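Local coordinates for ThiJ/pfpI family protein (Bacillus anthracis, PDB 3EFE), which is of unknown specific function but belongs to the DJ-1/PfpI family, a varied group that includes chaperones and enzymes, at residues I44-K50 and K62-L67; V12-D18 and I53-L59. One frame throughout, in Å; residues are numbered along the deposited sequence.

The two contacts lie side by side at one margin of the central sheet, and their segments alternate along the chain. Interaction 1 extends that sheet outward: a short edge strand pairs with strand 43-47, and the contact is only partly buried, with two lysines near its outer side. Interaction 2 is more buried and joins a loop leaving strand 8-11 to a small hairpin, mostly through turns and one carboxylate rather than a strand ladder. Val12 connects the two, since its backbone N lies 2.9 Å from Val46 O, a probable hydrogen bond, while its methyl groups pack on Thr45 and Pro63. Both contacts also reach the second subunit.

Interaction 1 of 2, residues I44-K50 and K62-L67; sequences ITVGANK and KPDISL
Val46 and Ile65, then Gly47 and Ser66, pair as neighbours in parallel strands. The ladder starts where Ile65 N donates to Thr45 O over 3.2 Å; Gly47 N then reaches Ile65 O at 3.0 Å, and a weak, bent bond from Leu67 N to Gly47 O ends it. One residue before the first bridged pair, Thr45 and Asp64 grip each other reciprocally. Asp64 OD2 accepts Thr45 N at 3.0 Å, approached from above the carboxylate plane, while Asp64 N donates a hydrogen bond to Thr45 OG1 at 3.0 Å. With that hydroxyl between its own backbone N and carbonyl carbon (chi1 64°), Thr45 also meets a water that donates to Lys62 O, so the buried OG1 is held by two partners.

In the alpha/beta fold that the DJ-1/PfpI family shares with class I glutamine amidotransferases, such pairing adds strand 65-66 at one margin of the central sheet, next to strand 43-47, which in turn pairs with strand 8-11. On the face carrying Val46 and Ile65, Val46 CB lies 3.9 Å from Ile65 CG1. Both side chains also touch Phe9 of strand 8-11, and Ile44 brings CG2 against Asp64 CB, the two side chains meeting nearly at right angles.

Beyond the strand, Lys50 folds back across the segment 62-67, its chain bent at chi2, chi3 and chi4. Its CG rests on Ser66 CB, and its NZ bonds to Pro63 O at 3.1 Å, tilted 34° from the carbonyl plane. Lys62 NZ stands 4.1 Å from Lys50 NZ, and the Lys50 side chain also packs on Glu69.

Interaction 2 of 2, residues V12-D18 and I53-L59; sequences VFNTMSD and ITTMGGL
Thr15 and Thr54 tie the two backbones together, Thr15 N donating almost straight (173°) to Thr54 O at 2.8 Å, and Met56 N returns a bond of 2.9 Å to Met16 O from above its carbonyl plane. Two tight turns meet here: a type II turn from Phe13 to Met16, in the loop leading from strand 8-11 to helix 18-30 of the family's central alpha/beta fold, and a type I turn from Thr55 to Gly58, which closes the small antiparallel hairpin of strands 53-54 and 60-61.

Ile53 supplies the apolar side. A chi1 of 73° tucks its CG1 over its own main chain, where it lies 4.0 Å from Val12 CB, and CD1 continues past Phe13 O toward Met16 SD. Met16 crosses Ile53 at about a right angle; farther back along the same side chain, Met16 CG packs on the methyl CG2 of Thr55. Met16 CB rests against one face of the Phe13 ring, near its rim, and that ring also meets Trp86 and His91 edge-to-face.

The polar side centres on the buried carboxylate of Asp18, which uses both oxygens to hold the hairpin turn. OD1 accepts a hydrogen bond from Thr55 OG1 on its syn lone pair, at 2.7 Å. OD2 accepts Gly57 N at 2.8 Å, again on the syn side but out of the carboxylate plane. With a donor on each oxygen, the carboxylate is restrained from turning about its CB-CG bond. Ile25 of the second subunit packs on Asp18, and Leu10 of that subunit on Leu59, so the turn lies by the dimer interface. While donating to Asp18, Thr55 OG1 also accepts Leu59 N at 3.0 Å (161° at the hydrogen).

Interaction 1 of 2, residues I44-K50 and K62-L67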
loop_
_atom_site.group_PDB
_atom_site.type_symbol
_atom_site.label_atom_id
_atom_site.label_comp_id
_atom_site.label_asym_id
_atom_site.label_seq_id
_atom_site.Cartn_x
_atom_site.Cartn_y
_atom_site.Cartn_z
ATOM N N ILE D 44 0.375 13.704 -8.662
ATOM C CA ILE D 44 1.461 13.757 -9.677
ATOM C C ILE D 44 2.740 13.116 -9.154
ATOM O O ILE D 44 3.330 13.555 -8.145
ATOM C CB ILE D 44 1.776 15.208 -10.135
ATOM C CG1 ILE D 44 0.478 15.939 -10.509
ATOM C CG2 ILE D 44 2.756 15.183 -11.367
ATOM C CD1 ILE D 44 0.477 17.436 -10.153
ATOM N N THR D 45 3.193 12.067 -9.798
ATOM C CA THR D 45 4.440 11.449 -9.354
ATOM C C THR D 45 5.653 12.309 -9.825
ATOM O O THR D 45 5.703 12.716 -10.981
ATOM C CB THR D 45 4.570 9.941 -9.747
ATOM O OG1 THR D 45 4.617 9.792 -11.140
ATOM C CG2 THR D 45 3.420 9.120 -9.207
ATOM N N VAL D 46 6.575 12.630 -8.904
ATOM C CA VAL D 46 7.782 13.390 -9.267
ATOM C C VAL D 46 9.066 12.628 -8.947
ATOM O O VAL D 46 9.233 12.125 -7.884
ATOM C CB VAL D 46 7.844 14.844 -8.735
ATOM C CG1 VAL D 46 6.899 15.149 -7.595
ATOM C CG2 VAL D 46 9.267 15.177 -8.362
ATOM N N GLY D 47 9.927 12.481 -9.943
ATOM C CA GLY D 47 11.147 11.699 -9.851
ATOM C C GLY D 47 12.273 12.666 -9.703
ATOM O O GLY D 47 12.071 13.891 -9.936
ATOM N N ALA D 48 13.444 12.151 -9.297
ATOM C CA ALA D 48 14.687 12.968 -9.310
ATOM C C ALA D 48 14.947 13.388 -10.750
ATOM O O ALA D 48 15.474 14.461 -10.979
ATOM C CB ALA D 48 15.920 12.213 -8.731
ATOM N N ASN D 49 14.562 12.513 -11.685
ATOM C CA ASN D 49 14.591 12.724 -13.096
ATOM C C ASN D 49 13.508 11.799 -13.719
ATOM O O ASN D 49 12.812 11.106 -12.998
ATOM C CB ASN D 49 15.938 12.316 -13.606
ATOM C CG ASN D 49 16.188 10.831 -13.409
ATOM O OD1 ASN D 49 15.271 9.991 -13.486
ATOM N ND2 ASN D 49 17.438 10.493 -13.160
ATOM N N LYS D 50 13.414 11.756 -15.057
ATOM C CA LYS D 50 12.298 11.137 -15.788
ATOM C C LYS D 50 12.436 9.638 -15.951
ATOM O O LYS D 50 11.541 8.974 -16.461
ATOM C CB LYS D 50 12.106 11.843 -17.138
ATOM C CG LYS D 50 11.623 13.321 -16.952
ATOM C CD LYS D 50 10.345 13.761 -17.804
ATOM C CE LYS D 50 9.011 12.998 -17.433
ATOM N NZ LYS D 50 9.130 11.435 -17.426
ATOM N N LYS D 62 6.678 5.093 -14.137
ATOM C CA LYS D 62 7.138 6.172 -14.985
ATOM C C LYS D 62 6.775 7.443 -14.293
ATOM O O LYS D 62 5.573 7.721 -14.127
ATOM C CB LYS D 62 6.435 6.084 -16.360
ATOM C CG LYS D 62 6.871 7.103 -17.444
ATOM C CD LYS D 62 8.440 7.134 -17.643
ATOM C CE LYS D 62 8.933 8.128 -18.781
ATOM N NZ LYS D 62 7.871 8.374 -19.821
ATOM N N PRO D 63 7.787 8.210 -13.824
ATOM C CA PRO D 63 7.473 9.482 -13.188
ATOM C C PRO D 63 6.759 10.403 -14.168
ATOM O O PRO D 63 7.069 10.425 -15.374
ATOM C CB PRO D 63 8.859 10.032 -12.786
ATOM C CG PRO D 63 9.671 8.880 -12.680
ATOM C CD PRO D 63 9.241 7.999 -13.821
ATOM N N ASP D 64 5.756 11.100 -13.644
ATOM C CA ASP D 64 5.015 12.107 -14.397
ATOM C C ASP D 64 5.898 13.256 -14.794
ATOM O O ASP D 64 5.858 13.668 -15.945
ATOM C CB ASP D 64 3.849 12.655 -13.579
ATOM C CG ASP D 64 2.726 11.670 -13.479
ATOM O OD1 ASP D 64 2.627 10.865 -14.399
ATOM O OD2 ASP D 64 1.968 11.675 -12.486
ATOM N N ILE D 65 6.627 13.800 -13.842
ATOM C CA ILE D 65 7.513 14.881 -14.068
ATOM C C ILE D 65 8.815 14.677 -13.271
ATOM O O ILE D 65 8.929 13.771 -12.427
ATOM C CB ILE D 65 6.839 16.244 -13.676
ATOM C CG1 ILE D 65 6.767 16.434 -12.126
ATOM C CG2 ILE D 65 5.470 16.410 -14.395
ATOM C CD1 ILE D 65 5.895 17.620 -11.645
ATOM N N SER D 66 9.789 15.536 -13.550
ATOM C CA SER D 66 11.092 15.485 -12.936
ATOM C C SER D 66 11.119 16.564 -11.910
ATOM O O SER D 66 10.321 17.439 -11.965
ATOM C CB SER D 66 12.217 15.639 -14.001
ATOM O OG SER D 66 12.603 16.997 -14.216
ATOM N N LEU D 67 11.999 16.480 -10.924
ATOM C CA LEU D 67 12.012 17.503 -9.875
ATOM C C LEU D 67 12.073 18.914 -10.452
ATOM O O LEU D 67 11.388 19.799 -9.974
ATOM C CB LEU D 67 13.172 17.271 -8.914
ATOM C CG LEU D 67 13.272 18.217 -7.705
ATOM C CD1 LEU D 67 11.931 18.369 -6.962
ATOM C CD2 LEU D 67 14.422 17.751 -6.748
HETATM O O HOH W 1 3.583 7.516 -12.320
#

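Interaction 2 of 2, residues V12-D18 and I53-L59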
loop_
_atom_site.group_PDB
_atom_site.type_symbol
_atom_site.label_atom_id
_atom_site.label_comp_id
_atom_site.label_asym_id
_atom_site.label_seq_id
_atom_site.Cartn_x
_atom_site.Cartn_y
_atom_site.Cartn_z
ATOM N N VAL D 12 8.795 9.809 -6.244
ATOM C CA VAL D 12 9.038 8.408 -6.670
ATOM C C VAL D 12 10.534 8.144 -6.939
ATOM O O VAL D 12 11.200 8.934 -7.605
ATOM C CB VAL D 12 8.063 7.954 -7.904
ATOM C CG1 VAL D 12 6.600 8.083 -7.462
ATOM C CG2 VAL D 12 8.320 8.718 -9.149
ATOM N N PHE D 13 11.044 7.049 -6.364
ATOM C CA PHE D 13 12.489 6.654 -6.403
ATOM C C PHE D 13 12.647 5.169 -6.259
ATOM O O PHE D 13 11.812 4.508 -5.654
ATOM C CB PHE D 13 13.345 7.337 -5.340
ATOM C CG PHE D 13 12.826 7.181 -3.934
ATOM C CD1 PHE D 13 13.374 6.253 -3.091
ATOM C CD2 PHE D 13 11.780 7.990 -3.466
ATOM C CE1 PHE D 13 12.904 6.105 -1.840
ATOM C CE2 PHE D 13 11.286 7.844 -2.214
ATOM C CZ PHE D 13 11.847 6.903 -1.385
ATOM N N ASN D 14 13.757 4.648 -6.801
ATOM C CA ASN D 14 14.018 3.236 -6.717
ATOM C C ASN D 14 13.993 2.868 -5.274
ATOM O O ASN D 14 14.625 3.554 -4.480
ATOM C CB ASN D 14 15.408 2.870 -7.217
ATOM C CG ASN D 14 15.543 2.901 -8.735
ATOM O OD1 ASN D 14 16.579 3.330 -9.208
ATOM N ND2 ASN D 14 14.530 2.455 -9.492
ATOM N N THR D 15 13.274 1.784 -4.950
ATOM C CA THR D 15 13.266 1.236 -3.607
ATOM C C THR D 15 12.102 1.777 -2.758
ATOM O O THR D 15 11.970 1.381 -1.614
ATOM C CB THR D 15 14.650 1.518 -2.855
ATOM O OG1 THR D 15 15.656 0.534 -3.248
ATOM C CG2 THR D 15 14.484 1.501 -1.426
ATOM N N MET D 16 11.258 2.689 -3.291
ATOM C CA MET D 16 10.195 3.259 -2.413
ATOM C C MET D 16 9.331 2.138 -1.869
ATOM O O MET D 16 9.002 1.157 -2.557
ATOM C CB MET D 16 9.393 4.367 -3.078
ATOM C CG MET D 16 8.688 4.062 -4.434
ATOM S SD MET D 16 7.870 5.429 -5.186
ATOM C CE MET D 16 7.222 6.062 -3.890
ATOM N N SER D 17 9.051 2.250 -0.593
ATOM C CA SER D 17 8.233 1.272 0.162
ATOM C C SER D 17 6.707 1.379 -0.133
ATOM O O SER D 17 6.092 2.311 0.304
ATOM C CB SER D 17 8.510 1.511 1.640
ATOM O OG SER D 17 9.902 1.298 1.913
ATOM N N ASP D 18 6.147 0.382 -0.816
ATOM C CA ASP D 18 4.784 0.369 -1.358
ATOM C C ASP D 18 3.675 0.480 -0.340
ATOM O O ASP D 18 2.625 1.098 -0.611
ATOM C CB ASP D 18 4.515 -0.934 -2.142
ATOM C CG ASP D 18 5.536 -1.162 -3.287
ATOM O OD1 ASP D 18 5.167 -1.159 -4.470
ATOM O OD2 ASP D 18 6.705 -1.335 -2.976
ATOM N N ILE D 53 11.522 4.125 -12.260
ATOM C CA ILE D 53 11.928 3.688 -10.928
ATOM C C ILE D 53 11.230 2.371 -10.704
ATOM O O ILE D 53 10.289 2.030 -11.398
ATOM C CB ILE D 53 11.592 4.761 -9.866
ATOM C CG1 ILE D 53 10.088 4.871 -9.535
ATOM C CG2 ILE D 53 12.024 6.114 -10.391
ATOM C CD1 ILE D 53 9.530 3.874 -8.572
ATOM N N THR D 54 11.749 1.592 -9.782
ATOM C CA THR D 54 11.232 0.277 -9.412
ATOM C C THR D 54 10.957 0.325 -7.864
ATOM O O THR D 54 11.847 0.667 -7.059
ATOM C CB THR D 54 12.282 -0.795 -9.718
ATOM O OG1 THR D 54 12.624 -0.751 -11.109
ATOM C CG2 THR D 54 11.742 -2.218 -9.384
ATOM N N THR D 55 9.736 0.055 -7.449
ATOM C CA THR D 55 9.437 0.106 -6.007
ATOM C C THR D 55 10.141 -1.028 -5.310
ATOM O O THR D 55 10.623 -1.884 -5.970
ATOM C CB THR D 55 7.896 0.117 -5.704
ATOM O OG1 THR D 55 7.328 -1.126 -6.066
ATOM C CG2 THR D 55 7.182 1.261 -6.468
ATOM N N MET D 56 10.248 -1.012 -3.974
ATOM C CA MET D 56 10.615 -2.217 -3.200
ATOM C C MET D 56 9.818 -3.441 -3.555
ATOM O O MET D 56 10.358 -4.526 -3.490
ATOM C CB MET D 56 10.514 -1.961 -1.668
ATOM C CG MET D 56 11.102 -3.096 -0.723
ATOM S SD MET D 56 10.779 -2.682 0.971
ATOM C CE MET D 56 11.187 -4.194 1.742
ATOM N N GLY D 57 8.531 -3.286 -3.896
ATOM C CA GLY D 57 7.705 -4.361 -4.311
ATOM C C GLY D 57 7.919 -4.748 -5.769
ATOM O O GLY D 57 7.395 -5.743 -6.231
ATOM N N GLY D 58 8.716 -3.997 -6.512
ATOM C CA GLY D 58 9.107 -4.414 -7.861
ATOM C C GLY D 58 8.297 -3.780 -8.944
ATOM O O GLY D 58 8.359 -4.203 -10.071
ATOM N N LEU D 59 7.504 -2.750 -8.624
ATOM C CA LEU D 59 6.660 -2.133 -9.626
ATOM C C LEU D 59 7.456 -1.105 -10.405
ATOM O O LEU D 59 8.020 -0.247 -9.814
ATOM C CB LEU D 59 5.478 -1.490 -8.953
ATOM C CG LEU D 59 4.541 -2.307 -8.056
ATOM C CD1 LEU D 59 3.544 -1.250 -7.493
ATOM C CD2 LEU D 59 3.850 -3.475 -8.835
#